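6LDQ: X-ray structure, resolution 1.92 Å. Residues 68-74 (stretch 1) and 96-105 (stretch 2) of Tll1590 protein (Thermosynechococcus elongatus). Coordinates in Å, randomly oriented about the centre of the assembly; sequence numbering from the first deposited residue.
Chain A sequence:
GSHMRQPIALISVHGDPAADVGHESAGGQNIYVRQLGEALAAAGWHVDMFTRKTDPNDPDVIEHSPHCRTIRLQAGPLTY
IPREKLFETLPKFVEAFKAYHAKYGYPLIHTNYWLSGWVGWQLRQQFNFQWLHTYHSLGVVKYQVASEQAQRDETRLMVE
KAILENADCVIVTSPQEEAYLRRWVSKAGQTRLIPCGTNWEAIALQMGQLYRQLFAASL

Stretch 1, residues 68-74: CRTIRLQ
Stretch 2 (96-105) AFKAYHAKYG

A β-strand, residues 68-73, packs against the last turns of an α-helix, 96-104, with N-to-C directions 137° apart and axes approaching to 9.6 Å. The strand keeps extended phi/psi throughout (Ile 71 at -114/126), so alternate residues turn the same way: Arg 69, Ile 71 and Leu 73 point CA-to-CB toward the helix, while Arg 72 points away. The helix answers at intervals of four, with Ala 96, Tyr 100 and Tyr 104. Because the elements run roughly counter to each other, Leu 73 meets the start of this helical segment and Arg 69 its end; the nearest CA atoms are those of Leu 73 and Ala 96, 6.2 Å apart.

Leu 73 gives up the most surface, 73 Å², and is buried. In its m,t rotamer, Leu 73 CB lies 3.8 Å from Ala 96 CB, Leu 73 CD1 4.1 Å from Phe 97 CB, and Leu 73 CD2 3.7 Å from Tyr 100 CE1. A branched aliphatic side chain suits a site with three such neighbours, and the small methyl of Ala 96 fits where the CA atoms are nearest.

Tyr 100 covers nearly as much, 67 Å². With chi1 -79° and chi2 86°, its ring points across the strand, its CE1-to-CE2 direction lying along it, linking Leu 73 to Ile 71, whose CD1 (chi1 m, chi2 t) sits 3.4 Å from Tyr 100 CE2. Both contacts are apolar and oblique to the ring.

At the far end Arg 69, chi1 p then t,t, reaches out so that NH2 lies near the plane of the Tyr 100 ring, at its edge, 4.3 Å from CE2. Arg 69 NH2 is also 3.0 Å from Tyr 104 OH, Tyr 104 having chi1 -68°. Here a long charged side chain, partly exposed, borders the apolar packing. Gly 105 then leaves helical geometry at phi 57°, which favours glycine. Between the stretches, both sides summed, 332 Å² is buried.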

# COMPACT_ATOMS: atom_id res chain seq x y z
N CYS A 68 -2.87 0.27 16.02
CA CYS A 68 -2.78 -0.59 14.85
C CYS A 68 -4.12 -1.31 14.65
O CYS A 68 -4.59 -2.00 15.55
CB CYS A 68 -1.65 -1.61 15.01
SG CYS A 68 -1.56 -2.86 13.70
N ARG A 69 -4.71 -1.16 13.46
CA ARG A 69 -5.96 -1.85 13.16
C ARG A 69 -6.04 -2.16 11.67
O ARG A 69 -5.38 -1.53 10.85
CB ARG A 69 -7.17 -1.01 13.56
CG ARG A 69 -7.17 0.39 12.99
CD ARG A 69 -8.19 1.31 13.66
NE ARG A 69 -8.26 2.58 12.95
CZ ARG A 69 -9.32 3.39 12.91
NH1 ARG A 69 -10.43 3.07 13.57
NH2 ARG A 69 -9.26 4.51 12.22
N THR A 70 -6.88 -3.13 11.34
CA THR A 70 -7.29 -3.42 9.96
C THR A 70 -8.71 -2.91 9.77
O THR A 70 -9.57 -3.14 10.62
CB THR A 70 -7.22 -4.92 9.65
OG1 THR A 70 -5.91 -5.40 9.95
CG2 THR A 70 -7.53 -5.21 8.15
N ILE A 71 -8.94 -2.21 8.66
CA ILE A 71 -10.26 -1.73 8.28
C ILE A 71 -10.69 -2.45 7.00
O ILE A 71 -9.94 -2.48 6.01
CB ILE A 71 -10.25 -0.20 8.09
CG1 ILE A 71 -10.17 0.50 9.46
CG2 ILE A 71 -11.47 0.25 7.33
CD1 ILE A 71 -9.48 1.86 9.44
N ARG A 72 -11.86 -3.08 7.03
CA ARG A 72 -12.37 -3.81 5.87
C ARG A 72 -13.46 -2.99 5.21
O ARG A 72 -14.47 -2.65 5.85
CB ARG A 72 -12.87 -5.20 6.28
CG ARG A 72 -11.76 -6.07 6.83
CD ARG A 72 -12.25 -7.40 7.35
NE ARG A 72 -12.57 -8.32 6.27
CZ ARG A 72 -11.68 -9.06 5.62
NH1 ARG A 72 -10.40 -8.99 5.95
NH2 ARG A 72 -12.08 -9.87 4.64
N LEU A 73 -13.25 -2.64 3.95
CA LEU A 73 -14.13 -1.72 3.28
C LEU A 73 -15.04 -2.50 2.35
O LEU A 73 -14.60 -3.44 1.68
CB LEU A 73 -13.35 -0.67 2.48
CG LEU A 73 -12.32 0.19 3.22
CD1 LEU A 73 -11.40 0.85 2.21
CD2 LEU A 73 -13.01 1.24 4.09
N GLN A 74 -16.32 -2.15 2.35
CA GLN A 74 -17.22 -2.70 1.35
C GLN A 74 -16.88 -2.05 0.01
O GLN A 74 -17.02 -0.83 -0.15
CB GLN A 74 -18.67 -2.49 1.74
CG GLN A 74 -19.64 -3.08 0.72
CD GLN A 74 -21.06 -3.21 1.25
OE1 GLN A 74 -21.33 -2.95 2.43
NE2 GLN A 74 -21.98 -3.60 0.37
N ALA A 96 -14.66 4.33 -0.70
CA ALA A 96 -14.74 3.88 0.69
C ALA A 96 -13.55 4.36 1.50
O ALA A 96 -13.70 4.76 2.67
CB ALA A 96 -14.83 2.36 0.72
N PHE A 97 -12.35 4.31 0.90
CA PHE A 97 -11.15 4.77 1.60
C PHE A 97 -11.20 6.27 1.85
O PHE A 97 -10.74 6.74 2.91
CB PHE A 97 -9.89 4.40 0.80
CG PHE A 97 -8.61 4.91 1.43
CD1 PHE A 97 -7.97 4.18 2.42
CD2 PHE A 97 -8.06 6.14 1.06
CE1 PHE A 97 -6.80 4.65 3.02
CE2 PHE A 97 -6.88 6.61 1.67
CZ PHE A 97 -6.26 5.86 2.63
N LYS A 98 -11.74 7.03 0.89
CA LYS A 98 -11.77 8.48 1.02
C LYS A 98 -12.58 8.95 2.22
O LYS A 98 -12.33 10.05 2.72
CB LYS A 98 -12.30 9.12 -0.27
CG LYS A 98 -11.23 9.24 -1.36
CD LYS A 98 -11.81 9.78 -2.66
CE LYS A 98 -11.95 11.30 -2.65
NZ LYS A 98 -13.28 11.72 -2.14
N ALA A 99 -13.51 8.14 2.73
CA ALA A 99 -14.19 8.49 3.97
C ALA A 99 -13.24 8.46 5.17
O ALA A 99 -13.40 9.26 6.10
CB ALA A 99 -15.38 7.57 4.23
N TYR A 100 -12.28 7.53 5.18
CA TYR A 100 -11.27 7.50 6.24
C TYR A 100 -10.20 8.57 6.03
O TYR A 100 -9.80 9.24 6.99
CB TYR A 100 -10.62 6.12 6.33
CG TYR A 100 -11.47 5.11 7.06
CD1 TYR A 100 -12.46 4.38 6.39
CD2 TYR A 100 -11.30 4.89 8.42
CE1 TYR A 100 -13.26 3.46 7.06
CE2 TYR A 100 -12.10 3.97 9.09
CZ TYR A 100 -13.06 3.26 8.41
OH TYR A 100 -13.83 2.35 9.11
N HIS A 101 -9.71 8.71 4.80
CA HIS A 101 -8.73 9.74 4.49
C HIS A 101 -9.28 11.14 4.72
O HIS A 101 -8.52 12.08 4.99
CB HIS A 101 -8.24 9.60 3.04
CG HIS A 101 -7.34 10.71 2.59
ND1 HIS A 101 -7.79 11.78 1.85
CD2 HIS A 101 -6.02 10.92 2.79
CE1 HIS A 101 -6.79 12.60 1.61
NE2 HIS A 101 -5.70 12.11 2.18
N ALA A 102 -10.60 11.31 4.61
CA ALA A 102 -11.20 12.63 4.82
C ALA A 102 -11.05 13.10 6.26
O ALA A 102 -10.98 14.31 6.50
CB ALA A 102 -12.67 12.63 4.43
N LYS A 103 -11.02 12.18 7.22
CA LYS A 103 -10.86 12.48 8.64
C LYS A 103 -9.41 12.34 9.11
O LYS A 103 -8.89 13.22 9.81
CB LYS A 103 -11.75 11.54 9.45
CG LYS A 103 -12.03 11.95 10.88
CD LYS A 103 -12.83 10.84 11.56
CE LYS A 103 -13.15 11.17 13.00
NZ LYS A 103 -13.50 9.96 13.78
N TYR A 104 -8.74 11.24 8.75
CA TYR A 104 -7.42 10.97 9.30
C TYR A 104 -6.30 11.69 8.56
O TYR A 104 -5.22 11.88 9.13
CB TYR A 104 -7.15 9.47 9.34
CG TYR A 104 -8.05 8.79 10.35
CD1 TYR A 104 -7.69 8.72 11.69
CD2 TYR A 104 -9.27 8.28 9.97
CE1 TYR A 104 -8.53 8.12 12.61
CE2 TYR A 104 -10.11 7.69 10.87
CZ TYR A 104 -9.74 7.61 12.20
OH TYR A 104 -10.60 7.00 13.08
N GLY A 105 -6.53 12.09 7.32
CA GLY A 105 -5.56 12.89 6.59
C GLY A 105 -4.18 12.28 6.45
O GLY A 105 -3.19 13.03 6.44